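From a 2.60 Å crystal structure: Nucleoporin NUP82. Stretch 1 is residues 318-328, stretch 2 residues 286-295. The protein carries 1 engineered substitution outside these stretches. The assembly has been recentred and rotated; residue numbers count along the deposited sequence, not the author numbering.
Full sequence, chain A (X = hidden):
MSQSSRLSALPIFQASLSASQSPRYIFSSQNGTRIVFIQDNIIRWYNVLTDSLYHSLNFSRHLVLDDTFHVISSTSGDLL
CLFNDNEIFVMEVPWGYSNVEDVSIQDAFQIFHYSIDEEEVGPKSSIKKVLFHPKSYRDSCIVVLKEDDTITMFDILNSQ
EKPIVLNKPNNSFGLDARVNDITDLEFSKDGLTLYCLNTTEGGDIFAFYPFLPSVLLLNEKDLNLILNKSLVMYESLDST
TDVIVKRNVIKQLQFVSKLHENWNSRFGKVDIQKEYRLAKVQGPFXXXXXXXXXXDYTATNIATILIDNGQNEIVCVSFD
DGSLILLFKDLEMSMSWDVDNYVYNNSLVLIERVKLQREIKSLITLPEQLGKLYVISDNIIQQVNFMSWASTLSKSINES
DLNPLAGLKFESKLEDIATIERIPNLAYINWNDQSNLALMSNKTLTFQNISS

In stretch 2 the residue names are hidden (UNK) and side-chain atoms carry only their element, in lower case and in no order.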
# COMPACT_ATOMS: atom_id res chain seq x y z
N SER A 318 7.27 2.92 10.90
CA SER A 318 8.00 4.06 11.49
C SER A 318 7.03 5.11 12.02
O SER A 318 5.89 5.22 11.53
CB SER A 318 8.86 4.77 10.45
OG SER A 318 9.99 4.00 10.11
N PHE A 319 7.50 5.90 12.98
CA PHE A 319 6.70 6.98 13.57
C PHE A 319 7.53 8.22 13.89
O PHE A 319 8.74 8.11 14.13
CB PHE A 319 6.00 6.47 14.83
CG PHE A 319 4.72 5.74 14.56
CD1 PHE A 319 3.55 6.44 14.31
CD2 PHE A 319 4.69 4.34 14.57
CE1 PHE A 319 2.35 5.76 14.08
CE2 PHE A 319 3.50 3.66 14.34
CZ PHE A 319 2.32 4.37 14.09
N ASP A 320 6.88 9.38 13.89
CA ASP A 320 7.51 10.67 14.19
C ASP A 320 8.47 10.62 15.38
O ASP A 320 9.54 11.21 15.34
CB ASP A 320 6.46 11.73 14.53
CG ASP A 320 5.81 12.33 13.33
OD1 ASP A 320 6.54 12.75 12.41
OD2 ASP A 320 4.56 12.40 13.31
N ASP A 321 8.06 9.95 16.44
CA ASP A 321 8.85 9.86 17.66
C ASP A 321 10.10 8.99 17.56
O ASP A 321 10.67 8.61 18.58
CB ASP A 321 7.97 9.37 18.81
CG ASP A 321 7.61 7.90 18.69
OD1 ASP A 321 7.39 7.43 17.55
OD2 ASP A 321 7.53 7.21 19.73
N GLY A 322 10.52 8.69 16.34
CA GLY A 322 11.70 7.86 16.16
C GLY A 322 11.45 6.48 16.74
O GLY A 322 12.38 5.81 17.20
N SER A 323 10.19 6.05 16.71
CA SER A 323 9.79 4.76 17.24
C SER A 323 9.48 3.76 16.11
O SER A 323 9.21 4.14 14.95
CB SER A 323 8.55 4.94 18.15
OG SER A 323 8.33 3.82 18.99
N LEU A 324 9.52 2.48 16.46
CA LEU A 324 9.29 1.40 15.50
C LEU A 324 8.35 0.38 16.12
O LEU A 324 8.52 0.03 17.28
CB LEU A 324 10.61 0.70 15.21
CG LEU A 324 11.07 0.54 13.78
CD1 LEU A 324 11.12 1.90 13.11
CD2 LEU A 324 12.44 -0.12 13.79
N ILE A 325 7.36 -0.08 15.38
CA ILE A 325 6.49 -1.12 15.93
C ILE A 325 6.54 -2.33 15.01
O ILE A 325 6.28 -2.23 13.81
CB ILE A 325 5.00 -0.65 16.13
CG1 ILE A 325 4.33 -0.35 14.79
CG2 ILE A 325 4.97 0.55 17.02
CD1 ILE A 325 2.81 -0.15 14.90
N LEU A 326 6.93 -3.47 15.57
CA LEU A 326 7.03 -4.70 14.81
C LEU A 326 5.70 -5.42 14.97
O LEU A 326 5.32 -5.78 16.07
CB LEU A 326 8.19 -5.53 15.36
CG LEU A 326 9.56 -4.84 15.34
CD1 LEU A 326 10.65 -5.82 15.73
CD2 LEU A 326 9.85 -4.29 13.94
N LEU A 327 5.01 -5.62 13.86
CA LEU A 327 3.69 -6.25 13.87
C LEU A 327 3.68 -7.63 13.23
O LEU A 327 4.55 -7.97 12.44
CB LEU A 327 2.71 -5.35 13.14
CG LEU A 327 2.77 -3.86 13.48
CD1 LEU A 327 1.84 -3.07 12.55
CD2 LEU A 327 2.41 -3.67 14.93
N PHE A 328 2.66 -8.42 13.58
CA PHE A 328 2.47 -9.77 13.08
C PHE A 328 0.99 -10.00 12.70
O PHE A 328 0.09 -9.75 13.50
CB PHE A 328 2.88 -10.77 14.16
CG PHE A 328 2.59 -12.20 13.81
CD1 PHE A 328 3.36 -12.87 12.86
CD2 PHE A 328 1.53 -12.86 14.42
CE1 PHE A 328 3.08 -14.21 12.52
CE2 PHE A 328 1.24 -14.18 14.10
CZ PHE A 328 2.02 -14.86 13.15
N UNK A 286 -6.53 -3.60 12.02
CA UNK A 286 -6.57 -3.40 13.44
C UNK A 286 -5.13 -3.62 13.92
O UNK A 286 -4.49 -4.59 13.52
o UNK A 286 -8.76 -3.79 14.33
c UNK A 286 -6.96 -5.02 15.28
c UNK A 286 -7.51 -4.43 14.04
N UNK A 287 -4.59 -2.72 14.73
CA UNK A 287 -3.23 -2.91 15.24
C UNK A 287 -3.38 -3.08 16.75
O UNK A 287 -3.47 -2.11 17.48
c UNK A 287 -0.92 -1.95 15.53
c UNK A 287 -2.20 -1.45 13.45
c UNK A 287 -2.31 -1.69 14.96
c UNK A 287 -1.32 -0.29 13.08
N UNK A 288 -3.41 -4.33 17.20
CA UNK A 288 -3.62 -4.65 18.60
C UNK A 288 -2.42 -5.28 19.30
O UNK A 288 -1.88 -6.28 18.84
o UNK A 288 -4.75 -5.28 21.06
c UNK A 288 -5.38 -5.68 20.08
n UNK A 288 -6.58 -6.21 20.19
c UNK A 288 -4.80 -5.60 18.69
N UNK A 289 -1.98 -4.70 20.43
CA UNK A 289 -2.50 -3.51 21.11
C UNK A 289 -1.73 -2.25 20.71
O UNK A 289 -0.52 -2.19 20.88
c UNK A 289 -0.97 -4.57 22.54
c UNK A 289 -2.31 -3.86 22.57
c UNK A 289 -1.09 -5.47 21.33
N UNK A 290 -2.43 -1.24 20.20
CA UNK A 290 -1.78 -0.01 19.79
C UNK A 290 -1.26 0.84 20.95
O UNK A 290 -2.02 1.18 21.86
c UNK A 290 -0.37 2.84 16.74
c UNK A 290 -2.72 0.84 18.95
c UNK A 290 -0.65 4.14 17.13
c UNK A 290 -2.32 3.30 18.68
c UNK A 290 -1.64 4.37 18.10
c UNK A 290 -2.04 2.00 18.30
c UNK A 290 -1.06 1.78 17.32
N UNK A 291 0.04 1.20 20.92
CA UNK A 291 0.71 2.01 21.96
C UNK A 291 0.06 3.38 22.10
O UNK A 291 -0.05 4.12 21.12
c UNK A 291 2.31 0.90 20.59
c UNK A 291 0.99 0.83 19.86
c UNK A 291 2.14 2.13 21.43
N UNK A 292 -0.35 3.72 23.31
CA UNK A 292 -0.99 5.00 23.53
C UNK A 292 -0.20 6.24 23.12
O UNK A 292 -0.77 7.16 22.55
N UNK A 293 1.10 6.25 23.38
CA UNK A 293 1.93 7.40 23.05
C UNK A 293 1.79 7.81 21.60
O UNK A 293 1.61 8.99 21.28
o UNK A 293 5.74 7.26 25.90
c UNK A 293 3.81 6.60 24.64
o UNK A 293 6.10 6.19 24.02
c UNK A 293 5.32 6.69 24.87
c UNK A 293 3.42 7.13 23.28
N UNK A 294 1.88 6.82 20.73
CA UNK A 294 1.83 7.02 19.28
C UNK A 294 0.62 7.76 18.71
O UNK A 294 0.65 8.19 17.56
c UNK A 294 2.02 5.67 18.58
c UNK A 294 3.37 5.03 18.95
c UNK A 294 3.41 3.58 18.51
c UNK A 294 4.50 5.83 18.33
N UNK A 295 -0.44 7.91 19.50
CA UNK A 295 -1.61 8.63 19.01
C UNK A 295 -1.22 10.09 18.78
O UNK A 295 -1.89 10.81 18.04
c UNK A 295 -2.76 8.54 20.02
c UNK A 295 -5.23 5.03 19.53
c UNK A 295 -5.17 5.98 18.53
c UNK A 295 -4.50 5.20 20.70
c UNK A 295 -3.70 6.34 20.86
c UNK A 295 -3.62 7.31 19.85
o UNK A 295 -6.01 3.91 19.37
c UNK A 295 -4.37 7.11 18.69

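Position 286, at the start of a short strand, carries one carbon bearing one oxygen and one further carbon, and it lies out of reach of stretch 1. This branched, three-atom side chain is threonine, Thr286. Position 287 has four carbons, forked at the first, with one arm two carbons long, and it points toward stretch 1, where it meets Ile325 and Leu327. The fork at CB with unequal arms identifies isoleucine; CG2 of Ile287 lies 3.8 Å from CD2 of Leu327 and 4.2 Å from CD1 of Ile325.

At position 288 two carbons end in one oxygen and one nitrogen; the side chain points away from stretch 1 and touches none of it. The composition is that of asparagine, Asn288. Position 289 has three carbons that close a ring onto the backbone nitrogen and makes no contact across the interface. The ring makes it proline, and the peptide bond before Pro289 is cis.

Position 290 shows one carbon followed by a ring of six carbons without oxygen. Its CA-to-CB bond points sideways, yet the ring comes nearer and approaches Phe319. Such a ring is that of phenylalanine; CE1 of Phe290 is 4.1 Å from CZ of Phe319, which lies at the edge of the Phe290 ring. At position 291 three carbons again close onto the backbone nitrogen, and this ring just reaches Ile325. It is a second proline, with CG of Pro291 4.5 Å from CG2 of Ile325.

Position 292 has no side-chain atoms and is glycine. Position 293 has three carbons, the third carrying two oxygens, and no atom within 4.5 Å of stretch 1. It is glutamate, and the carboxylate of Glu293 is hydrogen-bonded elsewhere in the structure.

Position 294 has four carbons forked at the second, packed among Phe319, Asp321, Ser323 and Ile325. The later fork distinguishes leucine from isoleucine. CD2 of Leu294 sits over one face of the Phe319 ring, 4.2 Å from its centroid, in a CH-pi contact, while CD1 of Leu294 lies 3.7 Å from CG2 of Ile325. Position 295 has one carbon and a six-carbon ring bearing an oxygen, directed away from stretch 1: tyrosine.

No hydrogen bond links the two stretches; the contact is made chiefly by apolar side chains. Phe319, Ile325 and Leu327 all point toward stretch 2, and Leu294, which gives up the most surface, packs against both the Phe319 ring and Ile325. Ile287 extends the apolar surface along the strand to Leu327, while Phe290 adds its ring beside Phe319.

Stretch 2 (286-295) TINPFPGELY
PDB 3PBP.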